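Local structure of citrate synthase (Metallosphaera sedula, 6ABW) at residues V182-A187 against Y333-P338; F164-L169 against R175-E180; V206-L211 against A356-Y361; S216-A221 against S349-W354. The protein probably catalyses the condensation of acetyl-CoA with oxaloacetate and water to citrate and free CoA, a step of the tricarboxylic acid cycle. All coordinates share one frame; numbering follows the deposited sequence.

Contact 1: V182-A187 against Y333-P338; sequences VKAMDA and YALGFP
A184 and M185 of helix 179-191 pack against the last turn of helix 325-335, which is closed by a Schellman motif at G336. Taken in order, A184 comes first: its CB lies 4.4 Å from L335 CD2, a light touch beside I290 of helix 278-292, which also meets the alanine. M185, next along, carries most of this helix's share of the contact. Its CG stands anti to the backbone N (chi1 -178°), and bends at chi2 and chi3 then carry the sulfur across to the other segment. There M185 SD sits 3.9 Å from L335 CD1, while M185 CB lies 4.1 Å from the same methyl, and the two side chains cross at about a right angle. L335 thus divides its branches, CD2 to the alanine and CD1 to the methionine. The four touching side chains are all apolar and buried, one piece of the core of this largely helical citrate synthase fold. The Schellman turn lets residues on both sides of it face the same helix: G336 takes a positive phi of 112°, where a side chain would jam against the carbonyl O of L335, and G336 N bonds back to Y333 O at 2.9 Å. Beyond it the F337 ring, which also meets F173, makes a Met-aromatic contact with M185. The sulfur approaches obliquely, 66° off the ring normal, with M185 SD 4.2 Å from F337 CE2.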
loop_
_atom_site.group_PDB
_atom_site.type_symbol
_atom_site.label_atom_id
_atom_site.label_comp_id
_atom_site.label_asym_id
_atom_site.label_seq_id
_atom_site.Cartn_x
_atom_site.Cartn_y
_atom_site.Cartn_z
ATOM N N VAL A 182 3.045 -27.364 -17.225
ATOM C CA VAL A 182 2.617 -26.160 -17.787
ATOM C C VAL A 182 1.124 -25.978 -17.645
ATOM O O VAL A 182 0.665 -24.895 -17.277
ATOM C CB VAL A 182 3.016 -25.983 -19.274
ATOM C CG1 VAL A 182 2.404 -24.754 -19.860
ATOM C CG2 VAL A 182 4.531 -25.975 -19.341
ATOM N N LYS A 183 0.373 -27.014 -17.960
ATOM C CA LYS A 183 -1.055 -26.882 -17.963
ATOM C C LYS A 183 -1.550 -26.611 -16.482
ATOM O O LYS A 183 -2.554 -25.861 -16.244
ATOM C CB LYS A 183 -1.680 -28.134 -18.558
ATOM C CG LYS A 183 -3.200 -28.137 -18.481
ATOM C CD LYS A 183 -3.911 -27.121 -19.372
ATOM C CE LYS A 183 -5.453 -27.231 -19.354
ATOM N NZ LYS A 183 -6.025 -26.105 -20.131
ATOM N N ALA A 184 -0.929 -27.246 -15.534
ATOM C CA ALA A 184 -1.330 -27.091 -14.089
ATOM C C ALA A 184 -1.076 -25.647 -13.652
ATOM O O ALA A 184 -1.839 -25.056 -12.929
ATOM C CB ALA A 184 -0.566 -28.067 -13.204
ATOM N N MET A 185 0.039 -25.118 -14.056
ATOM C CA MET A 185 0.419 -23.702 -13.678
ATOM C C MET A 185 -0.520 -22.740 -14.356
ATOM O O MET A 185 -1.016 -21.775 -13.751
ATOM C CB MET A 185 1.877 -23.472 -14.024
ATOM C CG MET A 185 2.357 -22.056 -13.624
ATOM S SD MET A 185 2.541 -21.957 -11.830
ATOM C CE MET A 185 1.747 -20.402 -11.467
ATOM N N ASP A 186 -0.848 -22.982 -15.626
ATOM C CA ASP A 186 -1.769 -22.169 -16.342
ATOM C C ASP A 186 -3.130 -22.189 -15.663
ATOM O O ASP A 186 -3.825 -21.126 -15.477
ATOM C CB ASP A 186 -1.896 -22.657 -17.836
ATOM C CG ASP A 186 -2.719 -21.728 -18.650
ATOM O OD1 ASP A 186 -2.260 -20.557 -18.935
ATOM O OD2 ASP A 186 -3.878 -22.129 -18.955
ATOM N N ALA A 187 -3.556 -23.383 -15.294
ATOM C CA ALA A 187 -4.840 -23.490 -14.583
ATOM C C ALA A 187 -4.855 -22.649 -13.274
ATOM O O ALA A 187 -5.844 -21.965 -12.948
ATOM C CB ALA A 187 -5.178 -24.955 -14.297
ATOM N N TYR A 333 3.376 -27.274 -4.809
ATOM C CA TYR A 333 4.447 -28.160 -4.312
ATOM C C TYR A 333 4.895 -29.151 -5.379
ATOM O O TYR A 333 6.104 -29.316 -5.576
ATOM C CB TYR A 333 3.964 -28.921 -3.072
ATOM C CG TYR A 333 5.087 -29.580 -2.346
ATOM C CD1 TYR A 333 5.871 -28.877 -1.467
ATOM C CD2 TYR A 333 5.409 -30.913 -2.616
ATOM C CE1 TYR A 333 6.905 -29.518 -0.782
ATOM C CE2 TYR A 333 6.446 -31.545 -1.973
ATOM C CZ TYR A 333 7.191 -30.850 -1.074
ATOM O OH TYR A 333 8.207 -31.520 -0.432
ATOM N N ALA A 334 3.943 -29.733 -6.087
ATOM C CA ALA A 334 4.224 -30.763 -7.116
ATOM C C ALA A 334 5.009 -30.115 -8.279
ATOM O O ALA A 334 5.797 -30.761 -8.926
ATOM C CB ALA A 334 2.910 -31.317 -7.602
ATOM N N LEU A 335 4.765 -28.812 -8.535
ATOM C CA LEU A 335 5.502 -28.043 -9.518
ATOM C C LEU A 335 6.937 -27.751 -9.116
ATOM O O LEU A 335 7.711 -27.381 -10.005
ATOM C CB LEU A 335 4.800 -26.747 -9.863
ATOM C CG LEU A 335 3.485 -26.933 -10.608
ATOM C CD1 LEU A 335 2.729 -25.658 -10.630
ATOM C CD2 LEU A 335 3.693 -27.469 -12.062
ATOM N N GLY A 336 7.285 -27.846 -7.827
ATOM C CA GLY A 336 8.634 -27.529 -7.298
ATOM C C GLY A 336 8.712 -26.310 -6.426
ATOM O O GLY A 336 9.795 -25.918 -6.021
ATOM N N PHE A 337 7.552 -25.703 -6.106
ATOM C CA PHE A 337 7.609 -24.501 -5.301
ATOM C C PHE A 337 7.626 -24.860 -3.835
ATOM O O PHE A 337 6.817 -25.651 -3.386
ATOM C CB PHE A 337 6.456 -23.542 -5.595
ATOM C CG PHE A 337 6.510 -22.919 -6.970
ATOM C CD1 PHE A 337 7.338 -21.802 -7.216
ATOM C CD2 PHE A 337 5.732 -23.362 -7.983
ATOM C CE1 PHE A 337 7.415 -21.249 -8.457
ATOM C CE2 PHE A 337 5.765 -22.765 -9.236
ATOM C CZ PHE A 337 6.640 -21.735 -9.499
ATOM N N PRO A 338 8.519 -24.222 -3.064
ATOM C CA PRO A 338 8.401 -24.423 -1.632
ATOM C C PRO A 338 7.120 -23.781 -1.048
ATOM O O PRO A 338 6.623 -22.783 -1.592
ATOM C CB PRO A 338 9.675 -23.799 -1.075
ATOM C CG PRO A 338 10.473 -23.349 -2.237
ATOM C CD PRO A 338 9.699 -23.434 -3.479
#

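Contact 2: F164-L169 against R175-E180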
loop_
_atom_site.group_PDB
_atom_site.type_symbol
_atom_site.label_atom_id
_atom_site.label_comp_id
_atom_site.label_asym_id
_atom_site.label_seq_id
_atom_site.Cartn_x
_atom_site.Cartn_y
_atom_site.Cartn_z
ATOM N N PHE A 164 2.807 -18.081 -21.122
ATOM C CA PHE A 164 3.150 -17.348 -19.903
ATOM C C PHE A 164 3.494 -18.289 -18.818
ATOM O O PHE A 164 4.515 -18.123 -18.154
ATOM C CB PHE A 164 1.982 -16.471 -19.546
ATOM C CG PHE A 164 2.179 -15.603 -18.285
ATOM C CD1 PHE A 164 1.970 -16.108 -17.033
ATOM C CD2 PHE A 164 2.535 -14.256 -18.410
ATOM C CE1 PHE A 164 2.149 -15.287 -15.848
ATOM C CE2 PHE A 164 2.715 -13.446 -17.306
ATOM C CZ PHE A 164 2.460 -13.949 -16.002
ATOM N N ALA A 165 2.661 -19.310 -18.641
ATOM C CA ALA A 165 2.936 -20.338 -17.627
ATOM C C ALA A 165 4.281 -21.009 -17.814
ATOM O O ALA A 165 5.037 -21.241 -16.886
ATOM C CB ALA A 165 1.822 -21.382 -17.600
ATOM N N LYS A 166 4.573 -21.411 -19.060
ATOM C CA LYS A 166 5.860 -22.035 -19.345
ATOM C C LYS A 166 7.075 -21.121 -19.104
ATOM O O LYS A 166 8.047 -21.551 -18.493
ATOM C CB LYS A 166 5.885 -22.604 -20.802
ATOM C CG LYS A 166 7.082 -23.464 -21.013
ATOM C CD LYS A 166 7.076 -23.962 -22.450
ATOM C CE LYS A 166 8.359 -24.745 -22.700
ATOM N NZ LYS A 166 8.175 -25.563 -23.963
ATOM N N SER A 167 6.976 -19.893 -19.528
ATOM C CA SER A 167 8.051 -18.892 -19.318
ATOM C C SER A 167 8.336 -18.669 -17.838
ATOM O O SER A 167 9.523 -18.604 -17.408
ATOM C CB SER A 167 7.735 -17.580 -20.016
ATOM O OG SER A 167 7.681 -17.733 -21.425
ATOM N N PHE A 168 7.255 -18.655 -17.047
ATOM C CA PHE A 168 7.351 -18.464 -15.592
ATOM C C PHE A 168 8.030 -19.677 -14.916
ATOM O O PHE A 168 8.991 -19.567 -14.115
ATOM C CB PHE A 168 5.944 -18.141 -15.004
ATOM C CG PHE A 168 5.960 -18.149 -13.510
ATOM C CD1 PHE A 168 6.730 -17.203 -12.829
ATOM C CD2 PHE A 168 5.290 -19.157 -12.751
ATOM C CE1 PHE A 168 6.806 -17.193 -11.448
ATOM C CE2 PHE A 168 5.374 -19.152 -11.367
ATOM C CZ PHE A 168 6.109 -18.151 -10.709
ATOM N N LEU A 169 7.617 -20.897 -15.299
ATOM C CA LEU A 169 8.224 -22.098 -14.755
ATOM C C LEU A 169 9.689 -22.284 -15.168
ATOM O O LEU A 169 10.499 -22.683 -14.353
ATOM C CB LEU A 169 7.431 -23.325 -15.118
ATOM C CG LEU A 169 6.017 -23.479 -14.552
ATOM C CD1 LEU A 169 5.332 -24.663 -15.217
ATOM C CD2 LEU A 169 6.037 -23.637 -13.050
ATOM N N ARG A 175 14.804 -25.395 -15.842
ATOM C CA ARG A 175 14.668 -26.655 -16.529
ATOM C C ARG A 175 13.384 -26.467 -17.330
ATOM O O ARG A 175 12.611 -25.552 -17.061
ATOM C CB ARG A 175 14.589 -27.822 -15.544
ATOM C CG ARG A 175 13.278 -27.845 -14.813
ATOM C CD ARG A 175 13.211 -28.841 -13.669
ATOM N NE ARG A 175 11.998 -28.533 -12.901
ATOM C CZ ARG A 175 10.738 -28.812 -13.279
ATOM N NH1 ARG A 175 10.457 -29.496 -14.404
ATOM N NH2 ARG A 175 9.738 -28.431 -12.487
ATOM N N THR A 176 13.163 -27.289 -18.340
ATOM C CA THR A 176 11.985 -27.134 -19.200
ATOM C C THR A 176 10.899 -27.952 -18.549
ATOM O O THR A 176 11.059 -29.134 -18.314
ATOM C CB THR A 176 12.223 -27.613 -20.649
ATOM O OG1 THR A 176 13.269 -26.833 -21.196
ATOM C CG2 THR A 176 11.000 -27.418 -21.527
ATOM N N PRO A 177 9.791 -27.317 -18.193
ATOM C CA PRO A 177 8.729 -28.088 -17.566
ATOM C C PRO A 177 8.072 -29.042 -18.602
ATOM O O PRO A 177 8.112 -28.757 -19.797
ATOM C CB PRO A 177 7.716 -26.986 -17.171
ATOM C CG PRO A 177 7.919 -25.924 -18.152
ATOM C CD PRO A 177 9.388 -25.911 -18.448
ATOM N N THR A 178 7.423 -30.093 -18.128
ATOM C CA THR A 178 6.570 -30.943 -18.976
ATOM C C THR A 178 5.262 -30.239 -19.357
ATOM O O THR A 178 4.830 -29.281 -18.659
ATOM C CB THR A 178 6.197 -32.246 -18.279
ATOM O OG1 THR A 178 5.309 -31.968 -17.183
ATOM C CG2 THR A 178 7.414 -32.961 -17.769
ATOM N N GLU A 179 4.556 -30.749 -20.368
ATOM C CA GLU A 179 3.285 -30.159 -20.744
ATOM C C GLU A 179 2.265 -30.205 -19.611
ATOM O O GLU A 179 1.439 -29.303 -19.502
ATOM C CB GLU A 179 2.650 -30.798 -22.003
ATOM C CG GLU A 179 3.211 -30.140 -23.243
ATOM C CD GLU A 179 2.852 -28.647 -23.338
ATOM O OE1 GLU A 179 3.726 -27.767 -23.111
ATOM O OE2 GLU A 179 1.670 -28.346 -23.619
ATOM N N GLU A 180 2.313 -31.271 -18.812
ATOM C CA GLU A 180 1.339 -31.423 -17.718
ATOM C C GLU A 180 1.609 -30.337 -16.617
ATOM O O GLU A 180 0.647 -29.753 -16.097
ATOM C CB GLU A 180 1.408 -32.807 -17.141
ATOM C CG GLU A 180 0.893 -33.899 -18.107
ATOM C CD GLU A 180 1.909 -34.352 -19.197
ATOM O OE1 GLU A 180 3.161 -34.040 -19.149
ATOM O OE2 GLU A 180 1.433 -35.047 -20.133
HETATM O O HOH W 1 6.740 -27.798 -21.988
#
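One water is gripped by three groups where K166 meets the loop of a helix-loop-helix connection, the turn from helix 164-173 into helix 179-191. It donates to P177 O at 2.8 Å and to E179 OE1 at 3.2 Å, and accepts a weak bond from K166 NZ. The lysine and glutamate charges do not touch, K166 NZ staying 5.0 Å from E179 OE1, so the water bridges them, if weakly on the lysine side. K166 gets there fully stretched: CG is anti to the backbone N (chi1 -169°) and every later torsion is extended, which lays its methylenes across the loop. K166 CG comes 3.9 Å from P177 CG, and farther out K166 CE comes equally near T176 CG2. T178 then N-caps helix 179-191; its own N bonds to the carboxylate of E181, as in a capping box, and R175 forms a salt bridge with that same glutamate. P177 is the buried centre of the turn, its ring set into the notch between the lysine stem and L169, with V182 also against it. The leucine meets the proline with two atoms: L169 CB lies 4.0 Å from P177 CG, and L169 CD1 lies 3.9 Å from P177 CB.

Contact 3: V206-L211 against A356-Y361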
loop_
_atom_site.group_PDB
_atom_site.type_symbol
_atom_site.label_atom_id
_atom_site.label_comp_id
_atom_site.label_asym_id
_atom_site.label_seq_id
_atom_site.Cartn_x
_atom_site.Cartn_y
_atom_site.Cartn_z
ATOM N N VAL A 206 -8.623 1.918 -2.945
ATOM C CA VAL A 206 -8.357 3.141 -2.209
ATOM C C VAL A 206 -7.183 3.917 -2.810
ATOM O O VAL A 206 -7.215 5.126 -2.977
ATOM C CB VAL A 206 -8.018 2.843 -0.734
ATOM C CG1 VAL A 206 -7.615 4.128 -0.004
ATOM C CG2 VAL A 206 -9.252 2.311 -0.077
ATOM N N THR A 207 -6.141 3.210 -3.159
ATOM C CA THR A 207 -4.975 3.797 -3.727
ATOM C C THR A 207 -5.325 4.384 -5.106
ATOM O O THR A 207 -4.866 5.488 -5.460
ATOM C CB THR A 207 -3.836 2.751 -3.781
ATOM O OG1 THR A 207 -3.520 2.366 -2.420
ATOM C CG2 THR A 207 -2.600 3.318 -4.351
ATOM N N SER A 208 -6.147 3.676 -5.892
ATOM C CA SER A 208 -6.493 4.128 -7.225
ATOM C C SER A 208 -7.331 5.423 -7.156
ATOM O O SER A 208 -7.314 6.230 -8.107
ATOM C CB SER A 208 -7.232 3.044 -8.017
ATOM O OG SER A 208 -8.584 2.920 -7.590
ATOM N N SER A 209 -8.027 5.625 -6.056
ATOM C CA SER A 209 -8.894 6.833 -5.879
ATOM C C SER A 209 -8.142 8.163 -5.879
ATOM O O SER A 209 -8.741 9.236 -6.069
ATOM C CB SER A 209 -9.750 6.730 -4.599
ATOM O OG SER A 209 -9.061 7.037 -3.370
ATOM N N THR A 210 -6.868 8.128 -5.592
ATOM C CA THR A 210 -6.042 9.318 -5.658
ATOM C C THR A 210 -5.334 9.450 -6.994
ATOM O O THR A 210 -4.521 10.348 -7.161
ATOM C CB THR A 210 -4.967 9.302 -4.547
ATOM O OG1 THR A 210 -3.988 8.302 -4.859
ATOM C CG2 THR A 210 -5.555 9.017 -3.181
ATOM N N LEU A 211 -5.498 8.450 -7.872
ATOM C CA LEU A 211 -4.873 8.361 -9.155
ATOM C C LEU A 211 -3.428 7.999 -9.054
ATOM O O LEU A 211 -2.645 8.177 -9.980
ATOM C CB LEU A 211 -5.169 9.583 -10.066
ATOM C CG LEU A 211 -6.646 9.820 -10.290
ATOM C CD1 LEU A 211 -6.850 11.073 -11.160
ATOM C CD2 LEU A 211 -7.419 8.645 -10.859
ATOM N N ALA A 356 -7.494 -5.265 -13.047
ATOM C CA ALA A 356 -8.765 -5.114 -13.738
ATOM C C ALA A 356 -9.801 -4.377 -12.900
ATOM O O ALA A 356 -10.597 -3.528 -13.443
ATOM C CB ALA A 356 -9.313 -6.485 -14.176
ATOM N N HIS A 357 -9.818 -4.614 -11.594
ATOM C CA HIS A 357 -10.725 -3.876 -10.694
ATOM C C HIS A 357 -10.400 -2.392 -10.601
ATOM O O HIS A 357 -11.297 -1.563 -10.561
ATOM C CB HIS A 357 -10.762 -4.453 -9.291
ATOM C CG HIS A 357 -11.683 -5.610 -9.134
ATOM N ND1 HIS A 357 -13.026 -5.441 -8.914
ATOM C CD2 HIS A 357 -11.460 -6.950 -9.073
ATOM C CE1 HIS A 357 -13.618 -6.632 -8.854
ATOM N NE2 HIS A 357 -12.683 -7.564 -8.930
ATOM N N VAL A 358 -9.128 -2.039 -10.537
ATOM C CA VAL A 358 -8.786 -0.654 -10.403
ATOM C C VAL A 358 -9.078 0.087 -11.723
ATOM O O VAL A 358 -9.563 1.212 -11.652
ATOM C CB VAL A 358 -7.376 -0.336 -9.877
ATOM C CG1 VAL A 358 -7.268 -0.881 -8.439
ATOM C CG2 VAL A 358 -6.266 -0.862 -10.732
ATOM N N ILE A 359 -8.873 -0.560 -12.857
ATOM C CA ILE A 359 -9.132 0.065 -14.166
ATOM C C ILE A 359 -10.625 0.331 -14.266
ATOM O O ILE A 359 -11.027 1.424 -14.595
ATOM C CB ILE A 359 -8.616 -0.733 -15.329
ATOM C CG1 ILE A 359 -7.116 -0.742 -15.337
ATOM C CG2 ILE A 359 -9.183 -0.196 -16.683
ATOM C CD1 ILE A 359 -6.499 -1.677 -16.285
ATOM N N GLU A 360 -11.445 -0.647 -13.895
ATOM C CA GLU A 360 -12.921 -0.473 -13.879
ATOM C C GLU A 360 -13.326 0.650 -12.997
ATOM O O GLU A 360 -14.173 1.511 -13.360
ATOM C CB GLU A 360 -13.618 -1.717 -13.332
ATOM C CG GLU A 360 -14.352 -2.576 -14.282
ATOM C CD GLU A 360 -15.208 -3.667 -13.550
ATOM O OE1 GLU A 360 -16.070 -4.226 -14.263
ATOM O OE2 GLU A 360 -15.017 -3.949 -12.306
ATOM N N TYR A 361 -12.726 0.688 -11.804
ATOM C CA TYR A 361 -13.034 1.705 -10.849
ATOM C C TYR A 361 -12.657 3.125 -11.298
ATOM O O TYR A 361 -13.485 4.048 -11.176
ATOM C CB TYR A 361 -12.420 1.355 -9.483
ATOM C CG TYR A 361 -12.815 2.306 -8.406
ATOM C CD1 TYR A 361 -14.040 2.195 -7.760
ATOM C CD2 TYR A 361 -11.961 3.327 -8.051
ATOM C CE1 TYR A 361 -14.387 3.093 -6.741
ATOM C CE2 TYR A 361 -12.292 4.240 -7.072
ATOM C CZ TYR A 361 -13.502 4.130 -6.404
ATOM O OH TYR A 361 -13.781 5.096 -5.422
#
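S208 holds its OG between the backbone N and the carbonyl carbon (chi1 76°), and Y361 sets its ring anti to its own N (chi1 -174°); together these torsions bring the serine hydroxyl beside the tyrosine at the C-terminal end of helix 199-208, which closes in a Schellman motif at L211. S208 OG approaches the ring obliquely, 3.4 Å from Y361 CD2, but this is packing: the hydroxyl bonds to L205 O, one turn back in its own helix, and Y361 OH bonds to R367 O. One bond back from the hydroxyl, S208 CB rests against a valine of helix 342-365, 3.9 Å from V358 CB and the same from V358 CG1. The small serine is consistent with the close backbones here, S208 CA lying 6.2 Å from V358 CA. A type I beta turn from S208 to L211, tied by L211 N to S208 O, leads into the Schellman ending. This turn lies at the dimer interface, where L211 packs on L229 of the second subunit. S209 meets the tyrosine at its edge, near the ring plane, S209 CB lying 4.3 Å from Y361 CE2. The S209 hydroxyl turns back along its own segment: S209 OG donates to V206 O at 2.7 Å, tilted 17° from the carbonyl plane.

Contact 4: S216-A221 against S349-W354; sequences SCVVAA and SRTLGW
A221 and V218 of helix 214-225 pack on the indole of W354, where that helix crosses helix 342-365 in a helix-helix packing of the buried core. The two short segments run at 120° to each other, their axes 10.6 Å apart, a separation that the tryptophan bridges. The first kind of interaction is CH-pi. A221 CB sits squarely over the six-membered ring of W354, 3.6 Å from its centroid and 14° off the normal, with W354 CE2 its nearest atom. The opposite face is taken by the stem of R350, from one turn earlier in the same helix: R350 CG lies 3.3 Å above the plane, offset toward the rim, so the indole is clamped flat between an alanine methyl and an arginine methylene. With an alanine at W354 the A221 methyl would probably lose its aromatic floor, and the R350 stem would be left beside a gap between the helices.

Aliphatic contacts come second. V218, its CG1 anti to the backbone N (chi1 176°), brings that branch obliquely up to the benzo part of the indole, near CE3 and CZ3, and crosses the tryptophan at about a right angle. The same methyl lightly meets T351 CG2, beside L135 of helix 128-151.

Polar ends are settled outside the pair: R350 NE bonds to Y192 O, T351 OG1 to L348 O, and W354 NE1 weakly to S200 OG. V219, turned the other way, packs on V219 of the second subunit. V218, by contrast, sets its CG1 4.0 Å from W354 CE3.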
loop_
_atom_site.group_PDB
_atom_site.type_symbol
_atom_site.label_atom_id
_atom_site.label_comp_id
_atom_site.label_asym_id
_atom_site.label_seq_id
_atom_site.Cartn_x
_atom_site.Cartn_y
_atom_site.Cartn_z
ATOM N N SER A 216 1.611 1.126 -7.910
ATOM C CA SER A 216 1.407 1.501 -6.510
ATOM C C SER A 216 0.081 0.937 -5.990
ATOM O O SER A 216 0.022 0.610 -4.819
ATOM C CB SER A 216 1.508 3.004 -6.262
ATOM O OG SER A 216 2.898 3.295 -6.095
ATOM N N CYS A 217 -0.926 0.810 -6.859
ATOM C CA CYS A 217 -2.137 0.082 -6.488
ATOM C C CYS A 217 -1.814 -1.364 -6.094
ATOM O O CYS A 217 -2.289 -1.833 -5.061
ATOM C CB CYS A 217 -3.203 0.171 -7.582
ATOM S SG CYS A 217 -3.720 1.868 -7.922
ATOM N N VAL A 218 -0.995 -2.047 -6.889
ATOM C CA VAL A 218 -0.531 -3.388 -6.528
ATOM C C VAL A 218 0.333 -3.384 -5.252
ATOM O O VAL A 218 0.229 -4.305 -4.449
ATOM C CB VAL A 218 0.145 -4.100 -7.732
ATOM C CG1 VAL A 218 0.708 -5.430 -7.337
ATOM C CG2 VAL A 218 -0.912 -4.261 -8.789
ATOM N N VAL A 219 1.183 -2.401 -5.040
ATOM C CA VAL A 219 1.956 -2.291 -3.789
ATOM C C VAL A 219 1.012 -2.308 -2.580
ATOM O O VAL A 219 1.242 -3.072 -1.612
ATOM C CB VAL A 219 2.853 -1.039 -3.747
ATOM C CG1 VAL A 219 3.458 -0.773 -2.393
ATOM C CG2 VAL A 219 3.905 -1.206 -4.763
ATOM N N ALA A 220 -0.043 -1.510 -2.649
ATOM C CA ALA A 220 -0.975 -1.475 -1.536
ATOM C C ALA A 220 -1.710 -2.836 -1.319
ATOM O O ALA A 220 -1.927 -3.294 -0.185
ATOM C CB ALA A 220 -1.985 -0.384 -1.748
ATOM N N ALA A 221 -2.086 -3.458 -2.414
ATOM C CA ALA A 221 -2.656 -4.786 -2.363
ATOM C C ALA A 221 -1.773 -5.786 -1.698
ATOM O O ALA A 221 -2.215 -6.546 -0.797
ATOM C CB ALA A 221 -3.095 -5.246 -3.753
ATOM N N SER A 349 -1.182 -14.522 -9.774
ATOM C CA SER A 349 -2.466 -14.670 -10.415
ATOM C C SER A 349 -3.400 -13.476 -10.180
ATOM O O SER A 349 -4.005 -12.910 -11.128
ATOM C CB SER A 349 -3.064 -15.940 -9.821
ATOM O OG SER A 349 -4.376 -16.095 -10.303
ATOM N N ARG A 350 -3.500 -13.083 -8.912
ATOM C CA ARG A 350 -4.428 -12.047 -8.510
ATOM C C ARG A 350 -4.025 -10.634 -9.012
ATOM O O ARG A 350 -4.890 -9.769 -9.075
ATOM C CB ARG A 350 -4.652 -12.094 -6.994
ATOM C CG ARG A 350 -5.654 -11.125 -6.387
ATOM C CD ARG A 350 -7.048 -11.296 -6.973
ATOM N NE ARG A 350 -7.528 -12.674 -6.888
ATOM C CZ ARG A 350 -8.293 -13.206 -5.902
ATOM N NH1 ARG A 350 -8.805 -12.459 -4.932
ATOM N NH2 ARG A 350 -8.609 -14.482 -5.911
ATOM N N THR A 351 -2.787 -10.438 -9.464
ATOM C CA THR A 351 -2.458 -9.164 -10.114
ATOM C C THR A 351 -3.411 -8.854 -11.263
ATOM O O THR A 351 -3.747 -7.678 -11.454
ATOM C CB THR A 351 -0.997 -9.038 -10.637
ATOM O OG1 THR A 351 -0.740 -10.051 -11.630
ATOM C CG2 THR A 351 -0.034 -9.119 -9.483
ATOM N N LEU A 352 -3.983 -9.918 -11.911
ATOM C CA LEU A 352 -4.904 -9.680 -12.961
ATOM C C LEU A 352 -6.168 -9.096 -12.437
ATOM O O LEU A 352 -6.590 -8.072 -12.963
ATOM C CB LEU A 352 -5.202 -10.937 -13.740
ATOM C CG LEU A 352 -6.210 -10.796 -14.874
ATOM C CD1 LEU A 352 -5.743 -9.727 -15.854
ATOM C CD2 LEU A 352 -6.418 -12.134 -15.646
ATOM N N GLY A 353 -6.752 -9.697 -11.407
ATOM C CA GLY A 353 -7.952 -9.144 -10.770
ATOM C C GLY A 353 -7.749 -7.773 -10.141
ATOM O O GLY A 353 -8.583 -6.886 -10.324
ATOM N N TRP A 354 -6.607 -7.549 -9.480
ATOM C CA TRP A 354 -6.318 -6.217 -8.931
ATOM C C TRP A 354 -6.276 -5.109 -9.992
ATOM O O TRP A 354 -6.948 -4.108 -9.861
ATOM C CB TRP A 354 -4.994 -6.234 -8.138
ATOM C CG TRP A 354 -5.009 -7.048 -6.880
ATOM C CD1 TRP A 354 -6.064 -7.304 -6.062
ATOM C CD2 TRP A 354 -3.868 -7.679 -6.270
ATOM N NE1 TRP A 354 -5.650 -8.059 -4.996
ATOM C CE2 TRP A 354 -4.299 -8.273 -5.085
ATOM C CE3 TRP A 354 -2.522 -7.745 -6.601
ATOM C CZ2 TRP A 354 -3.472 -9.025 -4.305
ATOM C CZ3 TRP A 354 -1.696 -8.470 -5.802
ATOM C CH2 TRP A 354 -2.155 -9.085 -4.667
#

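In the fold
Following the chain from the N terminus, contact 2 comes first and closes a short loop, only five residues separating its segments as helix 164-173 turns into helix 179-191. Contact 1 opens on that second helix and touches contact 2, but closes far later, at the end of helix 325-335, after 145 intervening residues. Before it closes, contacts 3 and 4 open on the successive helices 199-208 and 214-225, and both close on helix 342-365, so contact 1 crosses them. Contact 4 is nested inside the loop of contact 3, and the two touch, next to the second subunit. Contacts 1 and 3 lie on opposite sides of the chain's centre, their centres about 31 Å apart.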